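Long-range contacts in putative lipoprotein (Clostridium perfringens ATCC 13124, PDB 4R7R), which is of unknown function, being a putative lipoprotein of alpha-beta fold, and may bind lipid: residues H10-V18 against I74-V82; E62-I72 against I83-Y94. All coordinates share one frame; numbering follows the deposited sequence.

Contact 1: H10-V18 against I74-V82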
# COMPACT_ATOMS: atom_id res chain seq x y z
N HIS A 10 -1.34 -7.81 8.49
CA HIS A 10 -2.04 -6.53 8.39
C HIS A 10 -2.84 -6.43 7.11
O HIS A 10 -3.85 -5.73 7.05
CB HIS A 10 -1.07 -5.35 8.47
CG HIS A 10 -0.52 -5.09 9.84
ND1 HIS A 10 -1.32 -4.97 10.96
CD2 HIS A 10 0.75 -4.93 10.27
CE1 HIS A 10 -0.56 -4.73 12.01
NE2 HIS A 10 0.70 -4.71 11.62
N THR A 11 -2.37 -7.11 6.07
CA THR A 11 -3.05 -7.07 4.77
C THR A 11 -4.38 -7.82 4.81
O THR A 11 -5.38 -7.38 4.24
CB THR A 11 -2.17 -7.68 3.66
OG1 THR A 11 -0.90 -7.01 3.66
CG2 THR A 11 -2.84 -7.55 2.30
N LYS A 12 -4.39 -8.95 5.51
CA LYS A 12 -5.61 -9.71 5.73
C LYS A 12 -6.66 -8.86 6.47
O LYS A 12 -7.85 -8.90 6.13
CB LYS A 12 -5.28 -10.99 6.50
CG LYS A 12 -6.45 -11.67 7.18
CD LYS A 12 -6.06 -13.07 7.63
CE LYS A 12 -5.46 -13.84 6.46
NZ LYS A 12 -5.53 -15.32 6.67
N ASN A 13 -6.22 -8.08 7.44
CA ASN A 13 -7.13 -7.21 8.17
C ASN A 13 -7.65 -6.07 7.32
O ASN A 13 -8.83 -5.73 7.38
CB ASN A 13 -6.46 -6.67 9.43
CG ASN A 13 -6.38 -7.71 10.53
OD1 ASN A 13 -7.11 -8.70 10.50
ND2 ASN A 13 -5.49 -7.50 11.49
N LEU A 14 -6.77 -5.50 6.51
CA LEU A 14 -7.18 -4.42 5.63
C LEU A 14 -8.16 -4.98 4.62
O LEU A 14 -9.22 -4.39 4.36
CB LEU A 14 -5.98 -3.80 4.93
CG LEU A 14 -6.36 -2.72 3.92
CD1 LEU A 14 -7.06 -1.58 4.64
CD2 LEU A 14 -5.14 -2.23 3.16
N SER A 15 -7.81 -6.15 4.08
CA SER A 15 -8.60 -6.82 3.05
C SER A 15 -10.03 -7.07 3.50
O SER A 15 -10.97 -6.89 2.72
CB SER A 15 -7.93 -8.14 2.66
OG SER A 15 -8.72 -8.86 1.74
N GLU A 16 -10.20 -7.46 4.77
CA GLU A 16 -11.53 -7.63 5.36
C GLU A 16 -12.27 -6.30 5.48
O GLU A 16 -13.48 -6.22 5.28
CB GLU A 16 -11.42 -8.29 6.74
CG GLU A 16 -12.63 -8.07 7.66
CD GLU A 16 -13.87 -8.86 7.23
OE1 GLU A 16 -13.70 -9.87 6.52
OE2 GLU A 16 -15.00 -8.46 7.61
N LEU A 17 -11.52 -5.24 5.79
CA LEU A 17 -12.12 -3.92 5.94
C LEU A 17 -12.51 -3.27 4.59
O LEU A 17 -13.56 -2.64 4.51
CB LEU A 17 -11.17 -3.01 6.72
CG LEU A 17 -10.98 -3.42 8.18
CD1 LEU A 17 -9.83 -2.63 8.79
CD2 LEU A 17 -12.25 -3.19 8.94
N VAL A 18 -11.69 -3.44 3.55
CA VAL A 18 -11.98 -2.84 2.23
C VAL A 18 -13.20 -3.51 1.57
O VAL A 18 -13.65 -3.11 0.48
CB VAL A 18 -10.75 -2.93 1.28
CG1 VAL A 18 -10.94 -2.06 0.04
CG2 VAL A 18 -9.50 -2.47 2.01
N ILE A 74 -4.95 5.17 3.41
CA ILE A 74 -6.24 4.57 3.12
C ILE A 74 -7.15 4.82 4.32
O ILE A 74 -6.93 4.30 5.42
CB ILE A 74 -6.14 3.08 2.83
CG1 ILE A 74 -5.20 2.85 1.66
CG2 ILE A 74 -7.51 2.52 2.51
CD1 ILE A 74 -4.84 1.39 1.46
N ASP A 75 -8.16 5.65 4.09
CA ASP A 75 -9.05 6.08 5.15
C ASP A 75 -10.36 5.32 5.01
O ASP A 75 -11.16 5.61 4.13
CB ASP A 75 -9.28 7.60 5.08
CG ASP A 75 -7.97 8.40 4.97
OD1 ASP A 75 -7.30 8.56 6.01
OD2 ASP A 75 -7.60 8.85 3.84
N LEU A 76 -10.54 4.31 5.85
CA LEU A 76 -11.82 3.61 5.92
C LEU A 76 -12.70 4.33 6.92
O LEU A 76 -12.33 5.40 7.42
CB LEU A 76 -11.63 2.14 6.31
CG LEU A 76 -10.62 1.35 5.46
CD1 LEU A 76 -9.36 1.06 6.25
CD2 LEU A 76 -11.24 0.07 4.93
N ASN A 77 -13.87 3.76 7.21
CA ASN A 77 -14.81 4.39 8.14
C ASN A 77 -14.15 4.73 9.49
O ASN A 77 -14.03 5.91 9.84
CB ASN A 77 -16.03 3.47 8.36
CG ASN A 77 -17.22 3.86 7.48
OD1 ASN A 77 -17.97 4.79 7.79
ND2 ASN A 77 -17.41 3.14 6.37
N SER A 78 -13.72 3.72 10.23
CA SER A 78 -13.12 3.93 11.54
C SER A 78 -11.59 3.86 11.50
O SER A 78 -10.90 4.68 12.12
CB SER A 78 -13.67 2.91 12.53
OG SER A 78 -13.63 1.60 11.99
N GLU A 79 -11.07 2.89 10.75
CA GLU A 79 -9.64 2.61 10.67
C GLU A 79 -8.91 3.43 9.62
O GLU A 79 -9.51 3.89 8.66
CB GLU A 79 -9.42 1.13 10.38
CG GLU A 79 -9.63 0.21 11.57
CD GLU A 79 -8.36 0.04 12.39
OE1 GLU A 79 -8.43 -0.64 13.45
OE2 GLU A 79 -7.30 0.57 11.97
N LYS A 80 -7.60 3.60 9.80
CA LYS A 80 -6.74 4.11 8.74
C LYS A 80 -5.53 3.18 8.54
O LYS A 80 -4.90 2.73 9.50
CB LYS A 80 -6.26 5.55 9.03
CG LYS A 80 -5.12 5.98 8.06
CD LYS A 80 -4.99 7.49 7.85
CE LYS A 80 -3.88 8.11 8.70
NZ LYS A 80 -3.74 9.57 8.43
N TYR A 81 -5.21 2.89 7.28
CA TYR A 81 -4.03 2.10 7.00
C TYR A 81 -3.05 2.89 6.15
O TYR A 81 -3.41 3.87 5.47
CB TYR A 81 -4.42 0.78 6.33
CG TYR A 81 -4.84 -0.33 7.31
CD1 TYR A 81 -5.98 -0.20 8.09
CD2 TYR A 81 -4.10 -1.50 7.43
CE1 TYR A 81 -6.36 -1.19 8.97
CE2 TYR A 81 -4.47 -2.50 8.30
CZ TYR A 81 -5.60 -2.34 9.08
OH TYR A 81 -5.98 -3.34 9.96
N VAL A 82 -1.80 2.47 6.18
CA VAL A 82 -0.75 3.16 5.47
C VAL A 82 -0.03 2.17 4.58
O VAL A 82 0.24 1.04 4.98
CB VAL A 82 0.25 3.83 6.47
CG1 VAL A 82 1.44 4.40 5.74
CG2 VAL A 82 -0.45 4.92 7.27
O HOH W 1 -3.96 -4.91 11.37
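Leu14 lays its CD1 methyl over one face of the Tyr81 ring, 4.0 Å from the ring centroid and 24° off the ring normal, a CH-pi contact displaced toward the CG side of the ring. The two side chains run past one another in opposite directions, and the leucine's branches divide the work: CD1 also meets Leu76 CD1, while CD2 reaches Ile74 CD1 at 4.0 Å. CG of Leu14 stands anti to the backbone N (chi1 176°), and the next torsion (chi2 62°) turns CD1 to the ring and Leu76 and CD2 to Ile74. One helical turn on, Leu17 crosses the tyrosine at about a right angle, its CD1 lying 3.8 Å from Tyr81 CE1, and its CB packs 3.6 Å from Leu76 CD2.

The polar end of the ring is held through water. A single molecule lies 2.9 Å from Tyr81 OH and 2.7 Å from His10 ND1, in the plane of the imidazole, and accepts a hydrogen bond from Asn13 ND2 at 3.0 Å. Behind this layer, His10 N and Thr11 OG1, in the first turn of the helix, hydrogen-bond to the carboxylate of Asp103, and Ile46 of helix 45-52 packs on Ile74. The arrangement is helix-on-sheet packing, helix 9-17 lying across the turn end of hairpin 70-85 in an alpha-beta fold.

Contact 2: E62-I72 against I83-Y94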
# COMPACT_ATOMS: atom_id res chain seq x y z
N GLU A 62 12.72 -6.42 6.13
CA GLU A 62 13.98 -5.99 5.53
C GLU A 62 14.42 -4.64 6.08
O GLU A 62 13.60 -3.84 6.51
CB GLU A 62 13.84 -5.86 4.02
CG GLU A 62 13.74 -7.16 3.25
CD GLU A 62 13.83 -6.91 1.75
OE1 GLU A 62 13.81 -5.72 1.35
OE2 GLU A 62 13.92 -7.90 0.98
N ALA A 63 15.73 -4.39 6.04
CA ALA A 63 16.26 -3.04 6.28
C ALA A 63 15.76 -2.12 5.17
O ALA A 63 15.55 -2.55 4.04
CB ALA A 63 17.78 -3.05 6.33
N LEU A 64 15.54 -0.85 5.49
CA LEU A 64 14.87 0.02 4.52
C LEU A 64 15.68 1.25 4.15
O LEU A 64 16.45 1.76 4.96
CB LEU A 64 13.51 0.45 5.05
CG LEU A 64 12.45 -0.64 5.17
CD1 LEU A 64 11.26 -0.15 5.99
CD2 LEU A 64 12.00 -1.14 3.80
N PRO A 65 15.51 1.73 2.91
CA PRO A 65 16.08 3.03 2.52
C PRO A 65 15.46 4.12 3.37
O PRO A 65 14.33 3.94 3.84
CB PRO A 65 15.68 3.16 1.05
CG PRO A 65 14.49 2.27 0.89
CD PRO A 65 14.72 1.12 1.83
N ASN A 66 16.17 5.22 3.56
CA ASN A 66 15.78 6.24 4.51
C ASN A 66 14.31 6.67 4.42
O ASN A 66 13.71 7.01 5.42
CB ASN A 66 16.67 7.47 4.35
CG ASN A 66 17.00 8.12 5.68
OD1 ASN A 66 16.21 8.88 6.22
ND2 ASN A 66 18.17 7.80 6.22
N LYS A 67 13.72 6.63 3.23
CA LYS A 67 12.29 6.95 3.15
C LYS A 67 11.63 6.43 1.89
O LYS A 67 12.27 6.31 0.84
CB LYS A 67 12.07 8.47 3.26
CG LYS A 67 12.53 9.31 2.08
CD LYS A 67 12.38 10.79 2.40
CE LYS A 67 12.97 11.68 1.32
NZ LYS A 67 12.75 13.12 1.65
N PRO A 68 10.34 6.11 1.99
CA PRO A 68 9.55 5.73 0.82
C PRO A 68 9.59 6.80 -0.25
O PRO A 68 9.98 7.94 0.00
CB PRO A 68 8.12 5.60 1.38
CG PRO A 68 8.14 6.39 2.65
CD PRO A 68 9.51 6.18 3.20
N LEU A 69 9.18 6.42 -1.46
CA LEU A 69 8.96 7.38 -2.51
C LEU A 69 7.63 8.09 -2.25
O LEU A 69 7.51 9.31 -2.37
CB LEU A 69 8.97 6.68 -3.87
CG LEU A 69 10.31 6.00 -4.19
CD1 LEU A 69 10.26 5.32 -5.54
CD2 LEU A 69 11.50 6.98 -4.11
N TYR A 70 6.64 7.30 -1.88
CA TYR A 70 5.29 7.79 -1.67
C TYR A 70 4.66 7.13 -0.46
O TYR A 70 5.04 6.02 -0.06
CB TYR A 70 4.39 7.51 -2.88
CG TYR A 70 4.84 8.09 -4.20
CD1 TYR A 70 4.66 9.45 -4.48
CD2 TYR A 70 5.42 7.29 -5.17
CE1 TYR A 70 5.06 9.99 -5.70
CE2 TYR A 70 5.81 7.82 -6.40
CZ TYR A 70 5.63 9.17 -6.65
OH TYR A 70 6.03 9.69 -7.86
N LYS A 71 3.64 7.80 0.06
CA LYS A 71 2.87 7.29 1.17
C LYS A 71 1.40 7.33 0.79
O LYS A 71 0.87 8.37 0.38
CB LYS A 71 3.15 8.12 2.42
CG LYS A 71 3.23 7.33 3.71
CD LYS A 71 3.70 8.22 4.88
CE LYS A 71 3.77 7.41 6.15
NZ LYS A 71 4.92 6.48 6.14
N ILE A 72 0.75 6.18 0.90
CA ILE A 72 -0.67 6.04 0.63
C ILE A 72 -1.49 5.93 1.95
O ILE A 72 -1.31 4.99 2.74
CB ILE A 72 -0.92 4.81 -0.26
CG1 ILE A 72 -0.13 4.94 -1.58
CG2 ILE A 72 -2.41 4.61 -0.50
CD1 ILE A 72 -0.37 3.80 -2.63
N ILE A 83 0.24 2.57 3.34
CA ILE A 83 1.13 1.81 2.48
C ILE A 83 2.32 2.69 2.09
O ILE A 83 2.15 3.77 1.49
CB ILE A 83 0.44 1.30 1.20
CG1 ILE A 83 -0.88 0.61 1.53
CG2 ILE A 83 1.36 0.36 0.43
CD1 ILE A 83 -1.68 0.21 0.30
N ASP A 84 3.53 2.25 2.43
CA ASP A 84 4.71 2.99 2.02
C ASP A 84 5.21 2.41 0.70
O ASP A 84 5.34 1.20 0.56
CB ASP A 84 5.80 2.92 3.10
CG ASP A 84 5.43 3.71 4.37
OD1 ASP A 84 4.68 4.70 4.26
OD2 ASP A 84 5.90 3.34 5.48
N ILE A 85 5.48 3.28 -0.29
CA ILE A 85 5.95 2.81 -1.59
C ILE A 85 7.46 3.03 -1.78
O ILE A 85 7.95 4.16 -1.77
CB ILE A 85 5.19 3.53 -2.73
CG1 ILE A 85 3.68 3.45 -2.51
CG2 ILE A 85 5.60 2.96 -4.08
CD1 ILE A 85 3.18 2.03 -2.33
N TYR A 86 8.21 1.93 -1.96
CA TYR A 86 9.65 2.02 -2.24
C TYR A 86 9.98 1.63 -3.68
O TYR A 86 9.09 1.42 -4.51
CB TYR A 86 10.44 1.12 -1.29
CG TYR A 86 10.22 1.48 0.16
CD1 TYR A 86 11.08 2.35 0.82
CD2 TYR A 86 9.13 0.97 0.84
CE1 TYR A 86 10.87 2.69 2.13
CE2 TYR A 86 8.91 1.30 2.15
CZ TYR A 86 9.78 2.17 2.80
OH TYR A 86 9.54 2.49 4.11
N GLY A 87 11.27 1.52 -3.97
CA GLY A 87 11.72 1.10 -5.28
C GLY A 87 11.53 -0.39 -5.50
O GLY A 87 11.21 -1.12 -4.56
N ASP A 88 11.71 -0.84 -6.74
CA ASP A 88 11.68 -2.26 -7.07
C ASP A 88 10.39 -2.98 -6.70
O ASP A 88 10.42 -4.19 -6.51
CB ASP A 88 12.84 -2.99 -6.40
CG ASP A 88 14.16 -2.74 -7.08
OD1 ASP A 88 14.22 -1.85 -7.97
OD2 ASP A 88 15.13 -3.44 -6.72
N ASP A 89 9.30 -2.23 -6.59
CA ASP A 89 7.98 -2.81 -6.33
C ASP A 89 7.86 -3.37 -4.91
O ASP A 89 6.98 -4.18 -4.62
CB ASP A 89 7.65 -3.89 -7.37
CG ASP A 89 7.30 -3.31 -8.71
OD1 ASP A 89 6.73 -2.20 -8.72
OD2 ASP A 89 7.60 -3.94 -9.76
N LEU A 90 8.75 -2.91 -4.04
CA LEU A 90 8.65 -3.18 -2.61
C LEU A 90 7.70 -2.19 -1.93
O LEU A 90 7.78 -0.99 -2.17
CB LEU A 90 10.04 -3.12 -1.97
CG LEU A 90 10.22 -3.19 -0.44
CD1 LEU A 90 9.80 -4.55 0.14
CD2 LEU A 90 11.66 -2.84 -0.02
N ILE A 91 6.80 -2.69 -1.09
CA ILE A 91 5.93 -1.82 -0.31
C ILE A 91 5.83 -2.35 1.12
O ILE A 91 6.17 -3.50 1.38
CB ILE A 91 4.50 -1.73 -0.92
CG1 ILE A 91 3.74 -3.02 -0.67
CG2 ILE A 91 4.53 -1.42 -2.41
CD1 ILE A 91 2.27 -2.90 -0.96
N THR A 92 5.39 -1.50 2.05
CA THR A 92 5.05 -1.94 3.39
C THR A 92 3.62 -1.49 3.67
O THR A 92 3.13 -0.54 3.05
CB THR A 92 5.98 -1.39 4.49
OG1 THR A 92 5.88 0.04 4.56
CG2 THR A 92 7.43 -1.83 4.24
N LEU A 93 2.97 -2.16 4.61
CA LEU A 93 1.55 -1.97 4.86
C LEU A 93 1.28 -2.20 6.34
O LEU A 93 1.70 -3.23 6.92
CB LEU A 93 0.73 -2.93 3.98
CG LEU A 93 -0.78 -2.72 3.82
CD1 LEU A 93 -1.28 -3.47 2.58
CD2 LEU A 93 -1.57 -3.15 5.05
N TYR A 94 0.58 -1.24 6.96
CA TYR A 94 0.37 -1.29 8.40
C TYR A 94 -0.73 -0.32 8.83
O TYR A 94 -1.02 0.64 8.10
CB TYR A 94 1.68 -0.99 9.13
CG TYR A 94 2.37 0.30 8.75
CD1 TYR A 94 2.18 1.45 9.51
CD2 TYR A 94 3.22 0.37 7.64
CE1 TYR A 94 2.81 2.65 9.17
CE2 TYR A 94 3.85 1.54 7.30
CZ TYR A 94 3.65 2.69 8.07
OH TYR A 94 4.29 3.87 7.74
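Tyr70 and Ile85 belong to an antiparallel beta hairpin, strands 70-75 and 80-85, whose open end is marked by a classic beta bulge. Among the backbone bonds, Ile72 and Ile83 form a regular hydrogen-bonded pair, with Ile72 N 2.8 Å from Ile83 O. At the bulge both Leu69 N and Tyr70 N turn to Ile85 O; the first bond is nearly in line with the carbonyl, the second is weak at 3.4 Å.

Apolar contacts form two groups. On the sheet face carrying Tyr70, Ile72, Ile83 and Ile85, Ile72 CD1 meets Ile85 CD1 at 4.0 Å, and helix 116-125 packs on Tyr70 and Ile85. Before the strand, the chain wraps the Tyr86 ring: Leu64 CD2 sits over one face, 4.3 Å from the centroid, and Pro68 CA over the opposite face, both as CH-pi contacts.

The salt bridge lies on the other face of the sheet, that of Lys71 and Asp84. Lys71 runs alongside Asp84 and bends at its last torsion (chi4 73°), which brings NZ back to the carboxylate. That group is gripped at both oxygens: Tyr94 OH donates to Asp84 OD2 at 2.8 Å, and Lys71 NZ meets Asp84 OD1 at 2.6 Å, on its syn side and 22° out of the carboxylate plane.

In the fold
Both contacts draw on strands 70-75 and 80-85, but at different ends, and their centres lie about 17 Å apart on opposite sides of the chain's centre. Contact 1 sets a helix on the hairpin near its turn; contact 2 joins the strands within the sheet and adds the chain leading into it. Each is partly buried, with four of nine touching residues buried in contact 1 and seven of sixteen in contact 2. The chemistry follows the place: the helix interface relies on apolar packing, a CH-pi contact and a shared water, whereas the strand interface combines backbone hydrogen bonds with a salt bridge. They meet where Ile74 CD1 packs against Ile83 CD1, and Val82 N probably bonds to Tyr94 O.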